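PDB 4Y6X: coat protein, which probably self-assembles into the icosahedral capsid of tobacco streak virus, binds RNA and probably helps to package the viral genome. Local coordinates for residues Thr50-Ile55 with Thr62-Leu67. Sequence-based numbering, arbitrary orientation.
Sequences TIVEGI and TKFYRL
Ile51 and Val52, on the short helix 48-52, meet Leu67 and Phe64 of strand 63-73 in a small, wholly apolar contact buried inside the jelly-roll part of the coat protein, the deposited chain lacking the N-terminal region of the full protein. It illustrates how a short helix leading out of one sheet of a beta sandwich can be packed against the inner face of the other: strand 44-47, just before the helix, belongs to one four-stranded sheet, and strand 63-73 is a central strand of the second. The backbones stay well apart, Ile51 CA and Leu67 CA being 9.7 Å from each other, and two side-chain pairs bridge the gap. Val52 puts its CG2 methyl 3.9 Å from CE2 of Phe64, approaching the ring obliquely. With CG1 anti to the backbone N (chi1 158°), CG2 is the branch turned toward the ring. Thr62 CG2 sits over one face of that ring, displaced toward its rim, and Phe48 meets it edge-to-face. Ile147 and Leu113, from strands 140-150 and 107-117, also touch Phe64, so the valine methyl adds one more apolar side to a ring already packed. The second pair is looser, with Ile51 CG2 4.3 Å from Leu67 CD1; through Ile126, on strand 125-130 of the first sheet, it joins the core packed between the sheets. A classic beta bulge sets Tyr65 and Arg66 together opposite Ala148, shifting the alternation so that Phe64 and Leu67, three apart, both point toward the helix. The segments bury 135 Å² in all, and no polar group takes part. Cohesion therefore rests on dispersion, which rewards close fit, and on burial of apolar surface from water; neither fixes a direction as a hydrogen bond would.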
# COMPACT_ATOMS: atom_id res chain seq x y z
N THR A 50 7.68 -7.94 -5.40
CA THR A 50 6.56 -7.11 -5.77
C THR A 50 5.38 -7.31 -4.84
O THR A 50 4.67 -6.39 -4.55
CB THR A 50 6.06 -7.45 -7.20
OG1 THR A 50 7.11 -7.16 -8.11
CG2 THR A 50 4.81 -6.67 -7.62
N ILE A 51 5.11 -8.55 -4.44
CA ILE A 51 4.02 -8.80 -3.56
C ILE A 51 4.18 -8.02 -2.25
O ILE A 51 3.24 -7.49 -1.70
CB ILE A 51 3.87 -10.30 -3.26
CG1 ILE A 51 3.30 -11.00 -4.49
CG2 ILE A 51 2.94 -10.51 -2.08
CD1 ILE A 51 3.46 -12.50 -4.50
N VAL A 52 5.41 -7.95 -1.77
CA VAL A 52 5.74 -7.33 -0.51
C VAL A 52 5.91 -5.81 -0.57
O VAL A 52 5.72 -5.14 0.43
CB VAL A 52 6.99 -8.02 0.06
CG1 VAL A 52 7.72 -7.14 1.06
CG2 VAL A 52 6.55 -9.33 0.67
N GLU A 53 6.29 -5.27 -1.71
CA GLU A 53 6.40 -3.83 -1.89
C GLU A 53 5.14 -3.13 -1.42
O GLU A 53 4.03 -3.51 -1.78
CB GLU A 53 6.69 -3.49 -3.36
CG GLU A 53 5.75 -2.46 -4.02
CD GLU A 53 4.44 -3.08 -4.50
N GLY A 54 5.32 -2.08 -0.62
CA GLY A 54 4.18 -1.29 -0.15
C GLY A 54 3.44 -1.91 1.03
O GLY A 54 2.22 -1.76 1.13
N ILE A 55 4.18 -2.57 1.93
CA ILE A 55 3.65 -3.04 3.19
C ILE A 55 4.54 -2.50 4.30
O ILE A 55 5.65 -2.96 4.51
CB ILE A 55 3.56 -4.57 3.25
CG1 ILE A 55 2.68 -5.08 2.11
CG2 ILE A 55 3.04 -5.00 4.61
CD1 ILE A 55 2.43 -6.58 2.12
N THR A 62 12.21 -8.91 9.01
CA THR A 62 10.95 -9.64 9.05
C THR A 62 11.14 -11.10 8.62
O THR A 62 11.72 -11.34 7.60
CB THR A 62 9.92 -8.98 8.14
OG1 THR A 62 9.72 -7.63 8.59
CG2 THR A 62 8.55 -9.74 8.22
N LYS A 63 10.61 -12.04 9.36
CA LYS A 63 10.52 -13.41 8.91
C LYS A 63 9.10 -13.67 8.33
O LYS A 63 8.12 -13.16 8.83
CB LYS A 63 10.78 -14.34 10.08
CG LYS A 63 12.22 -14.27 10.59
CD LYS A 63 12.39 -15.13 11.84
CE LYS A 63 13.67 -14.83 12.60
NZ LYS A 63 13.47 -13.76 13.64
N PHE A 64 9.02 -14.50 7.30
CA PHE A 64 7.83 -14.78 6.52
C PHE A 64 7.43 -16.22 6.71
O PHE A 64 8.25 -17.11 6.54
CB PHE A 64 8.12 -14.53 5.07
CG PHE A 64 8.35 -13.13 4.76
CD1 PHE A 64 9.61 -12.58 4.88
CD2 PHE A 64 7.29 -12.32 4.40
CE1 PHE A 64 9.83 -11.23 4.57
CE2 PHE A 64 7.50 -10.97 4.13
CZ PHE A 64 8.76 -10.42 4.21
N TYR A 65 6.19 -16.46 7.10
CA TYR A 65 5.71 -17.80 7.35
C TYR A 65 4.71 -18.37 6.34
O TYR A 65 4.79 -19.54 6.03
CB TYR A 65 5.09 -17.86 8.71
CG TYR A 65 6.14 -17.58 9.77
CD1 TYR A 65 6.98 -18.61 10.25
CD2 TYR A 65 6.35 -16.31 10.23
CE1 TYR A 65 7.97 -18.34 11.25
CE2 TYR A 65 7.30 -16.02 11.20
CZ TYR A 65 8.10 -17.04 11.72
OH TYR A 65 9.01 -16.74 12.67
N ARG A 66 3.81 -17.57 5.80
CA ARG A 66 2.78 -18.10 4.87
C ARG A 66 2.45 -17.02 3.88
O ARG A 66 2.37 -15.84 4.24
CB ARG A 66 1.49 -18.42 5.63
CG ARG A 66 1.66 -19.46 6.69
CD ARG A 66 0.39 -19.76 7.48
NE ARG A 66 -0.63 -20.40 6.68
CZ ARG A 66 -1.85 -20.71 7.15
NH1 ARG A 66 -2.18 -20.40 8.41
NH2 ARG A 66 -2.76 -21.27 6.37
N LEU A 67 2.21 -17.41 2.67
CA LEU A 67 1.61 -16.54 1.69
C LEU A 67 0.32 -17.22 1.22
O LEU A 67 0.36 -18.39 0.78
CB LEU A 67 2.55 -16.37 0.55
CG LEU A 67 1.90 -15.71 -0.68
CD1 LEU A 67 1.55 -14.24 -0.45
CD2 LEU A 67 2.84 -15.85 -1.83